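Local coordinates for protein RNA silencing suppressor p19 (Tomato bushy stunt virus, PDB 4J39) that probably suppresses host RNA silencing by binding short interfering RNA duplexes as a homodimer that selects them by the length of the duplex, at residues G44-K49 with S78-F83; L52-T57 with I92-V97; I99-G104 with Q109-M114. All coordinates share one frame; numbering follows the deposited sequence.

All three contacts pack around one four-stranded antiparallel sheet in the p19 core. Contacts 1 and 2 share strand 46-53, an outermost strand of this chain. They lie on opposite sides of the chain's centre, about 26 Å apart between contact centres, and their segments alternate along the chain. Contact 3 comes last and joins the other outermost strand, 97-104, to helix 108-124. Its centre is about 14 Å from that of contact 1 and about 19 Å from that of contact 2. It meets contact 2 through Ile92 O and Ile99 N, 2.9 Å apart, a probable hydrogen bond. Contacts 2 and 3 also touch the second subunit, so the edge at 97-104 belongs to the dimer, and segments of all three contacts reach the bound RNA.

Contact 1: residues G44-K49 with S78-F83; sequences GKVVFK and SRFFGF. With nucleotides of chain B.
This is a small apolar contact between the start of strand 46-53 and the loop after helix 70-78. It lies near one end of the sheet, about 16 Å (centre to centre) from the middle of the chain. Phe80 sits in a type I turn from Ser78 to Phe81, and its ring reaches toward two side chains of the strand. Val46 stands roughly perpendicular to the Phe80 side chain. Both methyl groups of Val46 meet the CE1 and CZ end of the ring, with Val46 CG1 3.7 Å from Phe80 CZ. Val46 CG1 is anti to the backbone N (chi1 -179°), which turns both branches to Phe80. Phe48 adds a looser touch, CE2 to Phe80 CE2 at 4.3 Å, with the Phe80 atom at the edge of the Phe48 ring. Arg79 CG lies over one face of Phe80. Phe43 of strand 36-43 touches both Phe48 and Phe80, so the loop also packs on the neighbouring strand. Lys45 extends the other way, and Lys45 NZ makes a weak hydrogen bond of 3.4 Å to O3' of nucleotide A8 of chain B. No hydrogen bond crosses, so the loop is held to the strand mainly by apolar contact, with little directional bonding.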
loop_
_atom_site.group_PDB
_atom_site.type_symbol
_atom_site.label_atom_id
_atom_site.label_comp_id
_atom_site.label_asym_id
_atom_site.label_seq_id
_atom_site.Cartn_x
_atom_site.Cartn_y
_atom_site.Cartn_z
ATOM N N GLY A 44 14.940 -8.512 3.403
ATOM C CA GLY A 44 16.262 -8.095 2.858
ATOM C C GLY A 44 16.324 -8.337 1.370
ATOM O O GLY A 44 15.477 -7.795 0.607
ATOM N N LYS A 45 17.254 -9.207 0.931
ATOM C CA LYS A 45 17.447 -9.471 -0.495
ATOM C C LYS A 45 16.536 -10.572 -1.083
ATOM O O LYS A 45 16.493 -10.758 -2.319
ATOM C CB LYS A 45 18.966 -9.854 -0.811
ATOM C CG LYS A 45 19.949 -8.877 -0.355
ATOM C CD LYS A 45 21.287 -9.114 -1.187
ATOM C CE LYS A 45 22.429 -8.121 -0.880
ATOM N NZ LYS A 45 23.453 -8.158 -2.103
ATOM N N VAL A 46 15.829 -11.320 -0.245
ATOM C CA VAL A 46 15.238 -12.547 -0.669
ATOM C C VAL A 46 13.742 -12.229 -0.908
ATOM O O VAL A 46 13.162 -11.552 -0.048
ATOM C CB VAL A 46 15.366 -13.586 0.420
ATOM C CG1 VAL A 46 14.765 -14.951 -0.013
ATOM C CG2 VAL A 46 16.900 -13.784 0.795
ATOM N N VAL A 47 13.217 -12.613 -2.070
ATOM C CA VAL A 47 11.809 -12.360 -2.396
ATOM C C VAL A 47 11.097 -13.676 -2.749
ATOM O O VAL A 47 11.682 -14.587 -3.409
ATOM C CB VAL A 47 11.654 -11.289 -3.466
ATOM C CG1 VAL A 47 12.312 -11.736 -4.765
ATOM C CG2 VAL A 47 10.094 -10.967 -3.739
ATOM N N PHE A 48 9.847 -13.819 -2.234
ATOM C CA PHE A 48 9.042 -14.987 -2.434
ATOM C C PHE A 48 7.756 -14.473 -3.141
ATOM O O PHE A 48 7.320 -13.407 -2.768
ATOM C CB PHE A 48 8.628 -15.669 -1.168
ATOM C CG PHE A 48 9.795 -16.106 -0.285
ATOM C CD1 PHE A 48 10.242 -17.417 -0.409
ATOM C CD2 PHE A 48 10.342 -15.253 0.661
ATOM C CE1 PHE A 48 11.270 -17.874 0.419
ATOM C CE2 PHE A 48 11.396 -15.742 1.521
ATOM C CZ PHE A 48 11.851 -17.013 1.329
ATOM N N LYS A 49 7.313 -15.216 -4.115
ATOM C CA LYS A 49 6.215 -14.709 -4.989
ATOM C C LYS A 49 5.121 -15.725 -5.219
ATOM O O LYS A 49 5.372 -16.931 -5.310
ATOM C CB LYS A 49 6.715 -14.273 -6.324
ATOM C CG LYS A 49 7.652 -13.059 -6.345
ATOM C CD LYS A 49 8.280 -12.845 -7.761
ATOM C CE LYS A 49 9.283 -11.603 -7.762
ATOM N NZ LYS A 49 9.387 -10.974 -9.134
ATOM N N SER A 78 12.123 -14.750 10.041
ATOM C CA SER A 78 13.051 -14.891 11.242
ATOM C C SER A 78 14.399 -15.563 10.850
ATOM O O SER A 78 15.379 -15.420 11.552
ATOM C CB SER A 78 12.378 -15.523 12.447
ATOM O OG SER A 78 11.983 -16.837 12.194
ATOM N N ARG A 79 14.387 -16.279 9.740
ATOM C CA ARG A 79 15.606 -16.883 9.174
ATOM C C ARG A 79 16.667 -15.859 8.805
ATOM O O ARG A 79 17.891 -16.167 8.726
ATOM C CB ARG A 79 15.154 -17.653 7.938
ATOM C CG ARG A 79 16.259 -18.312 7.111
ATOM C CD ARG A 79 17.075 -19.199 8.022
ATOM N NE ARG A 79 18.096 -19.856 7.259
ATOM C CZ ARG A 79 19.245 -19.217 6.929
ATOM N NH1 ARG A 79 19.488 -17.989 7.294
ATOM N NH2 ARG A 79 20.159 -19.905 6.239
ATOM N N PHE A 80 16.202 -14.678 8.450
ATOM C CA PHE A 80 17.031 -13.629 7.910
ATOM C C PHE A 80 17.406 -12.564 8.941
ATOM O O PHE A 80 18.078 -11.593 8.599
ATOM C CB PHE A 80 16.345 -12.968 6.743
ATOM C CG PHE A 80 16.039 -13.899 5.626
ATOM C CD1 PHE A 80 17.031 -14.267 4.700
ATOM C CD2 PHE A 80 14.785 -14.472 5.509
ATOM C CE1 PHE A 80 16.748 -15.161 3.653
ATOM C CE2 PHE A 80 14.507 -15.340 4.477
ATOM C CZ PHE A 80 15.476 -15.686 3.543
ATOM N N PHE A 81 16.928 -12.730 10.165
ATOM C CA PHE A 81 17.089 -11.745 11.215
ATOM C C PHE A 81 18.416 -11.931 11.992
ATOM O O PHE A 81 19.065 -12.955 11.958
ATOM C CB PHE A 81 15.924 -11.775 12.247
ATOM C CG PHE A 81 14.567 -11.319 11.682
ATOM C CD1 PHE A 81 14.509 -10.663 10.451
ATOM C CD2 PHE A 81 13.381 -11.514 12.412
ATOM C CE1 PHE A 81 13.305 -10.240 9.935
ATOM C CE2 PHE A 81 12.138 -11.067 11.855
ATOM C CZ PHE A 81 12.143 -10.430 10.661
ATOM N N GLY A 82 18.765 -10.838 12.632
ATOM C CA GLY A 82 19.877 -10.715 13.532
ATOM C C GLY A 82 19.781 -9.382 14.274
ATOM O O GLY A 82 18.699 -8.775 14.418
ATOM N N PHE A 83 20.934 -8.926 14.777
ATOM C CA PHE A 83 20.997 -7.675 15.503
ATOM C C PHE A 83 20.520 -6.439 14.648
ATOM O O PHE A 83 19.650 -5.668 15.074
ATOM C CB PHE A 83 22.453 -7.461 16.030
ATOM C CG PHE A 83 22.597 -6.232 16.854
ATOM C CD1 PHE A 83 22.128 -6.218 18.188
ATOM C CD2 PHE A 83 23.116 -5.059 16.288
ATOM C CE1 PHE A 83 22.214 -5.031 18.973
ATOM C CE2 PHE A 83 23.210 -3.868 17.046
ATOM C CZ PHE A 83 22.754 -3.850 18.398
ATOM P P A B 8 25.392 -2.001 -4.620
ATOM O OP1 A B 8 26.175 -3.081 -5.244
ATOM O OP2 A B 8 24.939 -1.007 -5.606
ATOM O "O5'" A B 8 24.132 -2.678 -3.834
ATOM C "C5'" A B 8 24.360 -3.600 -2.763
ATOM C "C4'" A B 8 23.138 -3.971 -1.978
ATOM O "O4'" A B 8 22.743 -2.937 -1.038
ATOM C "C3'" A B 8 21.903 -4.193 -2.842
ATOM O "O3'" A B 8 22.042 -5.443 -3.508
ATOM C "C2'" A B 8 20.813 -4.124 -1.781
ATOM O "O2'" A B 8 20.763 -5.197 -0.855
ATOM C "C1'" A B 8 21.311 -2.892 -1.042
ATOM N N9 A B 8 20.751 -1.644 -1.610
ATOM C C8 A B 8 21.275 -0.777 -2.535
ATOM N N7 A B 8 20.486 0.229 -2.816
ATOM C C5 A B 8 19.366 0.069 -2.004
ATOM C C6 A B 8 18.166 0.836 -1.814
ATOM N N6 A B 8 17.806 1.989 -2.476
ATOM N N1 A B 8 17.250 0.310 -0.943
ATOM C C2 A B 8 17.570 -0.833 -0.314
ATOM N N3 A B 8 18.633 -1.620 -0.432
ATOM C C4 A B 8 19.517 -1.115 -1.287
#

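Contact 2: residues L52-T57 with I92-V97; sequences LRYDRT and IRFRGV. With SO4 (sulfate ion), chain F; nucleotides of chain B.
Sulfate O1 accepts from Arg93 NE, on the strand just before a tight turn, at 3.0 Å and from Gly96 N within it at 2.9 Å. Arg93 NH2 holds the same ion through O2 at 2.7 Å. The other end of this guanidinium serves the RNA. Arg93 NH1 donates to OP1 of nucleotide U12 of chain B and, at 3.0 Å, to OP2 of nucleotide G13 of chain B. Both bonds are nearly straight. The sulfate probably comes from the crystallisation liquor, yet here it shares an arginine with the RNA backbone. Gly96 lies in the type I' turn from Phe94 to Val97, which joins strands 87-94 and 97-104 as a beta hairpin. Across the contact, Tyr54 and Phe94 form an offset edge-to-face pair, with ring centroids 5.6 Å apart and planes at 68°. The CD2-CE2 edge of Tyr54 is turned toward Phe94 but offset to its rim, and Tyr54 CD2 lies 3.7 Å from Phe94 CZ. Tyr54 OH bonds to Leu123 O. Beside them the Arg56 guanidinium stacks on that of Arg95, centres 4.0 Å apart and planes tilted by 29°, with Arg56 NH2 over one face of Arg95. Arg56 NH2 bonds to Asp32 O and Arg95 NH1 to Leu125 O. The Asp32 carboxylate and the C-terminal carboxylate of Pro127, both salt-bridged to Arg95, probably offset the like charges.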
loop_
_atom_site.group_PDB
_atom_site.type_symbol
_atom_site.label_atom_id
_atom_site.label_comp_id
_atom_site.label_asym_id
_atom_site.label_seq_id
_atom_site.Cartn_x
_atom_site.Cartn_y
_atom_site.Cartn_z
ATOM N N LEU A 52 -2.017 -16.329 -7.658
ATOM C CA LEU A 52 -3.083 -17.163 -7.060
ATOM C C LEU A 52 -4.390 -16.834 -7.854
ATOM O O LEU A 52 -4.661 -15.648 -8.104
ATOM C CB LEU A 52 -3.261 -16.857 -5.629
ATOM C CG LEU A 52 -2.124 -17.377 -4.678
ATOM C CD1 LEU A 52 -2.308 -16.777 -3.287
ATOM C CD2 LEU A 52 -1.941 -18.869 -4.788
ATOM N N ARG A 53 -5.148 -17.895 -8.135
ATOM C CA ARG A 53 -6.435 -17.770 -8.902
ATOM C C ARG A 53 -7.408 -17.151 -8.003
ATOM O O ARG A 53 -7.537 -17.515 -6.831
ATOM C CB ARG A 53 -6.908 -19.129 -9.438
ATOM C CG ARG A 53 -5.825 -19.873 -10.189
ATOM C CD ARG A 53 -5.309 -18.959 -11.297
ATOM N NE ARG A 53 -4.156 -19.581 -12.017
ATOM C CZ ARG A 53 -4.284 -20.343 -13.063
ATOM N NH1 ARG A 53 -3.243 -20.907 -13.658
ATOM N NH2 ARG A 53 -5.521 -20.439 -13.657
ATOM N N TYR A 54 -8.260 -16.304 -8.576
ATOM C CA TYR A 54 -9.143 -15.531 -7.772
ATOM C C TYR A 54 -10.319 -15.136 -8.652
ATOM O O TYR A 54 -10.126 -14.546 -9.703
ATOM C CB TYR A 54 -8.553 -14.294 -7.088
ATOM C CG TYR A 54 -9.585 -13.453 -6.334
ATOM C CD1 TYR A 54 -10.299 -13.961 -5.231
ATOM C CD2 TYR A 54 -9.803 -12.100 -6.700
ATOM C CE1 TYR A 54 -11.208 -13.200 -4.584
ATOM C CE2 TYR A 54 -10.694 -11.311 -6.005
ATOM C CZ TYR A 54 -11.442 -11.877 -4.973
ATOM O OH TYR A 54 -12.360 -11.016 -4.350
ATOM N N ASP A 55 -11.534 -15.456 -8.221
ATOM C CA ASP A 55 -12.700 -15.283 -9.145
ATOM C C ASP A 55 -13.772 -14.379 -8.553
ATOM O O ASP A 55 -14.927 -14.362 -9.071
ATOM C CB ASP A 55 -13.336 -16.617 -9.556
ATOM C CG ASP A 55 -14.064 -17.316 -8.392
ATOM O OD1 ASP A 55 -14.192 -16.779 -7.246
ATOM O OD2 ASP A 55 -14.609 -18.430 -8.695
ATOM N N ARG A 56 -13.428 -13.706 -7.453
ATOM C CA ARG A 56 -14.211 -12.684 -6.821
ATOM C C ARG A 56 -15.435 -13.183 -6.149
ATOM O O ARG A 56 -16.334 -12.425 -5.975
ATOM C CB ARG A 56 -14.649 -11.614 -7.849
ATOM C CG ARG A 56 -13.574 -10.868 -8.568
ATOM C CD ARG A 56 -14.279 -9.574 -9.000
ATOM N NE ARG A 56 -13.595 -8.919 -10.105
ATOM C CZ ARG A 56 -14.029 -7.805 -10.726
ATOM N NH1 ARG A 56 -15.173 -7.206 -10.375
ATOM N NH2 ARG A 56 -13.300 -7.289 -11.720
ATOM N N THR A 57 -15.467 -14.462 -5.804
ATOM C CA THR A 57 -16.504 -15.033 -4.960
ATOM C C THR A 57 -16.045 -15.012 -3.534
ATOM O O THR A 57 -14.773 -14.894 -3.216
ATOM C CB THR A 57 -16.819 -16.473 -5.388
ATOM O OG1 THR A 57 -15.620 -17.327 -5.131
ATOM C CG2 THR A 57 -17.276 -16.550 -6.861
ATOM N N ILE A 92 1.075 -6.499 -3.541
ATOM C CA ILE A 92 0.036 -7.192 -4.195
ATOM C C ILE A 92 -0.436 -6.330 -5.441
ATOM O O ILE A 92 -0.441 -5.074 -5.333
ATOM C CB ILE A 92 -1.199 -7.464 -3.294
ATOM C CG1 ILE A 92 -2.211 -8.294 -4.056
ATOM C CG2 ILE A 92 -1.646 -6.196 -2.525
ATOM C CD1 ILE A 92 -3.364 -8.799 -3.054
ATOM N N ARG A 93 -0.695 -6.977 -6.559
ATOM C CA ARG A 93 -1.197 -6.341 -7.722
ATOM C C ARG A 93 -2.444 -7.072 -8.257
ATOM O O ARG A 93 -2.459 -8.329 -8.414
ATOM C CB ARG A 93 -0.113 -6.272 -8.787
ATOM C CG ARG A 93 -0.672 -5.762 -10.086
ATOM C CD ARG A 93 0.280 -5.037 -10.863
ATOM N NE ARG A 93 -0.305 -4.500 -12.107
ATOM C CZ ARG A 93 0.360 -3.729 -12.952
ATOM N NH1 ARG A 93 1.617 -3.398 -12.676
ATOM N NH2 ARG A 93 -0.193 -3.323 -14.080
ATOM N N PHE A 94 -3.509 -6.280 -8.464
ATOM C CA PHE A 94 -4.754 -6.818 -8.996
ATOM C C PHE A 94 -5.457 -5.731 -9.835
ATOM O O PHE A 94 -5.577 -4.580 -9.366
ATOM C CB PHE A 94 -5.619 -7.283 -7.829
ATOM C CG PHE A 94 -6.873 -7.951 -8.245
ATOM C CD1 PHE A 94 -6.893 -9.027 -9.124
ATOM C CD2 PHE A 94 -8.117 -7.476 -7.706
ATOM C CE1 PHE A 94 -8.123 -9.679 -9.464
ATOM C CE2 PHE A 94 -9.303 -8.067 -8.089
ATOM C CZ PHE A 94 -9.313 -9.147 -8.926
ATOM N N ARG A 95 -5.814 -6.055 -11.069
ATOM C CA ARG A 95 -6.653 -5.131 -11.898
ATOM C C ARG A 95 -6.029 -3.715 -12.044
ATOM O O ARG A 95 -6.686 -2.683 -11.879
ATOM C CB ARG A 95 -8.031 -5.003 -11.272
ATOM C CG ARG A 95 -8.824 -6.343 -11.312
ATOM C CD ARG A 95 -10.116 -6.198 -10.520
ATOM N NE ARG A 95 -10.952 -5.137 -11.060
ATOM C CZ ARG A 95 -11.856 -4.425 -10.382
ATOM N NH1 ARG A 95 -12.066 -4.632 -9.057
ATOM N NH2 ARG A 95 -12.565 -3.485 -11.051
ATOM N N GLY A 96 -4.727 -3.677 -12.316
ATOM C CA GLY A 96 -4.089 -2.434 -12.625
ATOM C C GLY A 96 -3.559 -1.655 -11.416
ATOM O O GLY A 96 -2.868 -0.631 -11.551
ATOM N N VAL A 97 -3.897 -2.100 -10.182
ATOM C CA VAL A 97 -3.466 -1.389 -9.011
ATOM C C VAL A 97 -2.545 -2.256 -8.131
ATOM O O VAL A 97 -2.846 -3.436 -7.899
ATOM C CB VAL A 97 -4.627 -0.694 -8.143
ATOM C CG1 VAL A 97 -6.104 -0.560 -8.810
ATOM C CG2 VAL A 97 -4.369 -0.532 -6.665
HETATM S S SO4 F . -2.715 -5.515 -14.703
HETATM O O1 SO4 F . -2.855 -5.712 -13.186
HETATM O O2 SO4 F . -2.537 -4.146 -15.223
HETATM O O3 SO4 F . -1.566 -6.243 -15.286
HETATM O O4 SO4 F . -3.982 -5.960 -15.278
ATOM P P G B 13 2.095 -0.234 -14.176
ATOM O OP1 G B 13 0.622 -0.400 -14.449
ATOM O OP2 G B 13 3.030 -1.357 -14.385
ATOM O "O5'" G B 13 2.593 1.000 -15.070
ATOM C "C5'" G B 13 1.853 2.197 -15.089
ATOM C "C4'" G B 13 2.577 3.256 -15.885
ATOM O "O4'" G B 13 3.761 3.600 -15.164
ATOM C "C3'" G B 13 3.127 2.861 -17.273
ATOM O "O3'" G B 13 2.062 2.935 -18.229
ATOM C "C2'" G B 13 4.178 3.925 -17.492
ATOM O "O2'" G B 13 3.649 5.187 -17.763
ATOM C "C1'" G B 13 4.786 3.925 -16.102
ATOM N N9 G B 13 5.873 2.996 -15.893
ATOM C C8 G B 13 5.860 1.787 -15.280
ATOM N N7 G B 13 7.045 1.199 -15.218
ATOM C C5 G B 13 7.864 2.075 -15.920
ATOM C C6 G B 13 9.275 1.992 -16.280
ATOM O O6 G B 13 10.093 1.120 -15.994
ATOM N N1 G B 13 9.751 3.107 -17.037
ATOM C C2 G B 13 8.972 4.150 -17.452
ATOM N N2 G B 13 9.593 5.105 -18.203
ATOM N N3 G B 13 7.647 4.246 -17.157
ATOM C C4 G B 13 7.170 3.176 -16.349
ATOM P P U B 12 4.408 -3.299 -9.968
ATOM O OP1 U B 12 3.136 -4.084 -10.084
ATOM O OP2 U B 12 5.486 -3.960 -10.628
ATOM O "O5'" U B 12 4.234 -1.807 -10.476
ATOM C "C5'" U B 12 3.163 -0.975 -9.948
ATOM C "C4'" U B 12 3.205 0.425 -10.500
ATOM O "O4'" U B 12 4.463 1.006 -10.073
ATOM C "C3'" U B 12 3.334 0.533 -12.021
ATOM O "O3'" U B 12 2.132 0.402 -12.717
ATOM C "C2'" U B 12 3.825 1.961 -12.144
ATOM O "O2'" U B 12 2.873 2.952 -11.794
ATOM C "C1'" U B 12 4.892 1.905 -11.079
ATOM N N1 U B 12 6.246 1.418 -11.450
ATOM C C2 U B 12 7.074 2.322 -12.055
ATOM O O2 U B 12 6.703 3.423 -12.394
ATOM N N3 U B 12 8.352 1.851 -12.319
ATOM C C4 U B 12 8.931 0.631 -12.065
ATOM O O4 U B 12 10.135 0.470 -12.358
ATOM C C5 U B 12 8.013 -0.282 -11.403
ATOM C C6 U B 12 6.737 0.148 -11.143
#

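Contact 3: residues I99-G104 with Q109-M114; sequences ITVSGG and QHLCEM. With nucleotides of chain C; nucleotides of chain B.
Leu111 lays its two methyl groups against the backbone of strand 97-104 at Ser102, Gly103 and Gly104. Leu111 CD2 is 3.5 Å from Ser102 C, and Leu111 CD1 is 4.0 Å from Gly104 O. Gly103 has no side chain, so Leu111 packs directly on the backbone here. Val101 and Leu111 lie side by side, pointing opposite ways. Val101 CG1, anti to the backbone N (chi1 176°), lies 3.7 Å from Leu111 O and 3.9 Å from Leu111 CD2. The same Val101 methyl also meets Met114 CB at 3.9 Å. Beyond CB the Met114 chain bends away and packs on Ile99 of the second subunit. On the helix itself, His110 ND1 donates to Glu113 OE1 at 3.2 Å, reaching the oxygen from above the carboxylate plane. Ser102 points away from the helix. In the conformer given, Ser102 OG lies near the sugar of nucleotide U12 of chain C. The strand and helix segments run antiparallel, at 171°, with their axes 8.4 Å apart. Ile99 to Ser102 pair with an antiparallel strand of the second subunit. This gives the layout characteristic of the p19 dimer: a sheet continuous across both subunits, with RNA on one face and helices on the other.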
loop_
_atom_site.group_PDB
_atom_site.type_symbol
_atom_site.label_atom_id
_atom_site.label_comp_id
_atom_site.label_asym_id
_atom_site.label_seq_id
_atom_site.Cartn_x
_atom_site.Cartn_y
_atom_site.Cartn_z
ATOM N N ILE A 99 -0.419 -2.318 -4.485
ATOM C CA ILE A 99 -0.223 -1.840 -3.158
ATOM C C ILE A 99 1.051 -2.452 -2.556
ATOM O O ILE A 99 1.230 -3.696 -2.564
ATOM C CB ILE A 99 -1.427 -2.090 -2.244
ATOM C CG1 ILE A 99 -2.698 -1.493 -2.943
ATOM C CG2 ILE A 99 -1.216 -1.540 -0.849
ATOM C CD1 ILE A 99 -4.030 -1.738 -2.083
ATOM N N THR A 100 1.889 -1.639 -1.977
ATOM C CA THR A 100 3.096 -2.159 -1.316
ATOM C C THR A 100 3.115 -1.682 0.162
ATOM O O THR A 100 2.926 -0.518 0.485
ATOM C CB THR A 100 4.356 -1.760 -2.045
ATOM O OG1 THR A 100 4.306 -2.269 -3.383
ATOM C CG2 THR A 100 5.605 -2.255 -1.359
ATOM N N VAL A 101 3.449 -2.545 1.103
ATOM C CA VAL A 101 3.516 -2.198 2.449
ATOM C C VAL A 101 4.932 -2.542 2.911
ATOM O O VAL A 101 5.358 -3.688 2.761
ATOM C CB VAL A 101 2.473 -3.030 3.376
ATOM C CG1 VAL A 101 2.598 -2.731 4.916
ATOM C CG2 VAL A 101 1.011 -2.961 2.903
ATOM N N SER A 102 5.657 -1.560 3.436
ATOM C CA SER A 102 7.138 -1.746 3.652
ATOM C C SER A 102 7.585 -1.144 4.978
ATOM O O SER A 102 7.033 -0.095 5.463
ATOM C CB SER A 102 7.944 -1.119 2.475
ATOM O OG SER A 102 7.514 0.152 2.124
ATOM N N GLY A 103 8.645 -1.701 5.581
ATOM C CA GLY A 103 9.314 -1.045 6.643
ATOM C C GLY A 103 10.340 -1.999 7.255
ATOM O O GLY A 103 10.608 -3.009 6.677
ATOM N N GLY A 104 10.925 -1.652 8.391
ATOM C CA GLY A 104 12.000 -2.479 8.965
ATOM C C GLY A 104 11.472 -3.707 9.679
ATOM O O GLY A 104 10.309 -3.739 10.101
ATOM N N GLN A 109 5.182 -7.121 12.664
ATOM C CA GLN A 109 3.815 -7.444 13.074
ATOM C C GLN A 109 2.780 -6.406 12.474
ATOM O O GLN A 109 1.722 -6.788 11.932
ATOM C CB GLN A 109 3.724 -7.563 14.592
ATOM C CG GLN A 109 2.375 -8.080 14.999
ATOM C CD GLN A 109 2.278 -8.530 16.491
ATOM O OE1 GLN A 109 3.278 -8.579 17.199
ATOM N NE2 GLN A 109 1.056 -8.863 16.943
ATOM N N HIS A 110 3.139 -5.146 12.574
ATOM C CA HIS A 110 2.303 -4.060 12.015
ATOM C C HIS A 110 2.334 -4.115 10.476
ATOM O O HIS A 110 1.301 -3.845 9.837
ATOM C CB HIS A 110 2.799 -2.689 12.488
ATOM C CG HIS A 110 2.573 -2.377 13.933
ATOM N ND1 HIS A 110 1.509 -2.872 14.674
ATOM C CD2 HIS A 110 3.223 -1.511 14.744
ATOM C CE1 HIS A 110 1.565 -2.374 15.904
ATOM N NE2 HIS A 110 2.591 -1.535 15.965
ATOM N N LEU A 111 3.479 -4.451 9.835
ATOM C CA LEU A 111 3.435 -4.638 8.404
ATOM C C LEU A 111 2.429 -5.764 8.012
ATOM O O LEU A 111 1.674 -5.592 7.065
ATOM C CB LEU A 111 4.804 -4.914 7.784
ATOM C CG LEU A 111 5.888 -3.946 8.083
ATOM C CD1 LEU A 111 7.271 -4.567 7.599
ATOM C CD2 LEU A 111 5.597 -2.605 7.445
ATOM N N CYS A 112 2.377 -6.899 8.767
ATOM C CA CYS A 112 1.447 -7.945 8.416
ATOM C C CYS A 112 -0.021 -7.491 8.533
ATOM O O CYS A 112 -0.892 -7.898 7.785
ATOM C CB CYS A 112 1.699 -9.180 9.377
ATOM S SG CYS A 112 3.338 -10.006 8.812
ATOM N N GLU A 113 -0.212 -6.683 9.566
ATOM C CA GLU A 113 -1.639 -6.250 9.912
ATOM C C GLU A 113 -2.103 -5.334 8.776
ATOM O O GLU A 113 -3.202 -5.477 8.266
ATOM C CB GLU A 113 -1.662 -5.487 11.222
ATOM C CG GLU A 113 -1.693 -6.370 12.536
ATOM C CD GLU A 113 -1.232 -5.568 13.821
ATOM O OE1 GLU A 113 -1.256 -4.304 13.801
ATOM O OE2 GLU A 113 -0.808 -6.190 14.834
ATOM N N MET A 114 -1.209 -4.446 8.339
ATOM C CA MET A 114 -1.591 -3.564 7.220
ATOM C C MET A 114 -1.637 -4.322 5.890
ATOM O O MET A 114 -2.482 -4.011 5.009
ATOM C CB MET A 114 -0.650 -2.338 7.088
ATOM C CG MET A 114 -0.636 -1.385 8.276
ATOM S SD MET A 114 -2.371 -0.813 8.645
ATOM C CE MET A 114 -3.072 -0.461 7.114
ATOM P P U C 12 9.765 5.289 2.517
ATOM O OP1 U C 12 8.999 5.788 3.704
ATOM O OP2 U C 12 10.743 6.239 2.095
ATOM O "O5'" U C 12 10.406 3.863 2.778
ATOM C "C5'" U C 12 9.576 2.764 3.250
ATOM C "C4'" U C 12 10.350 1.479 3.373
ATOM O "O4'" U C 12 10.813 1.138 2.042
ATOM C "C3'" U C 12 11.678 1.575 4.128
ATOM O "O3'" U C 12 11.562 1.521 5.518
ATOM C "C2'" U C 12 12.354 0.310 3.638
ATOM O "O2'" U C 12 11.768 -0.896 4.096
ATOM C "C1'" U C 12 12.057 0.475 2.167
ATOM N N1 U C 12 12.988 1.282 1.338
ATOM C C2 U C 12 14.124 0.654 0.910
ATOM O O2 U C 12 14.437 -0.455 1.280
ATOM N N3 U C 12 14.930 1.417 0.079
ATOM C C4 U C 12 14.775 2.698 -0.398
ATOM O O4 U C 12 15.631 3.148 -1.188
ATOM C C5 U C 12 13.541 3.309 0.071
ATOM C C6 U C 12 12.730 2.585 0.908
ATOM P P C B 11 8.837 -6.029 -7.077
ATOM O OP1 C B 11 8.055 -7.264 -6.805
ATOM O OP2 C B 11 9.827 -5.724 -8.213
ATOM O "O5'" C B 11 7.825 -4.796 -7.264
ATOM C "C5'" C B 11 6.742 -4.660 -6.335
ATOM C "C4'" C B 11 6.238 -3.247 -6.513
ATOM O "O4'" C B 11 7.229 -2.287 -6.089
ATOM C "C3'" C B 11 5.965 -2.774 -7.934
ATOM O "O3'" C B 11 4.766 -3.324 -8.410
ATOM C "C2'" C B 11 5.859 -1.292 -7.717
ATOM O "O2'" C B 11 4.641 -0.997 -6.988
ATOM C "C1'" C B 11 7.082 -1.126 -6.866
ATOM N N1 C B 11 8.391 -0.932 -7.583
ATOM C C2 C B 11 8.683 0.326 -8.089
ATOM O O2 C B 11 7.890 1.246 -7.979
ATOM N N3 C B 11 9.869 0.531 -8.706
ATOM C C4 C B 11 10.695 -0.499 -8.863
ATOM N N4 C B 11 11.873 -0.312 -9.492
ATOM C C5 C B 11 10.418 -1.777 -8.395
ATOM C C6 C B 11 9.248 -1.961 -7.760
ATOM P P G C 13 12.588 2.296 6.457
ATOM O OP1 G C 13 11.973 2.168 7.827
ATOM O OP2 G C 13 13.021 3.611 5.946
ATOM O "O5'" G C 13 13.851 1.309 6.424
ATOM C "C5'" G C 13 13.723 -0.010 6.900
ATOM C "C4'" G C 13 14.992 -0.790 6.649
ATOM O "O4'" G C 13 15.124 -0.949 5.235
ATOM C "C3'" G C 13 16.331 -0.129 7.043
ATOM O "O3'" G C 13 16.544 -0.322 8.447
ATOM C "C2'" G C 13 17.310 -0.908 6.196
ATOM O "O2'" G C 13 17.516 -2.216 6.636
ATOM C "C1'" G C 13 16.512 -0.935 4.904
ATOM N N9 G C 13 16.731 0.177 4.009
ATOM C C8 G C 13 15.965 1.277 3.805
ATOM N N7 G C 13 16.431 2.098 2.876
ATOM C C5 G C 13 17.635 1.505 2.513
ATOM C C6 G C 13 18.675 1.933 1.585
ATOM O O6 G C 13 18.699 2.922 0.857
ATOM N N1 G C 13 19.790 1.041 1.506
ATOM C C2 G C 13 19.930 -0.092 2.257
ATOM N N2 G C 13 21.083 -0.797 2.075
ATOM N N3 G C 13 18.991 -0.505 3.152
ATOM C C4 G C 13 17.846 0.336 3.197
#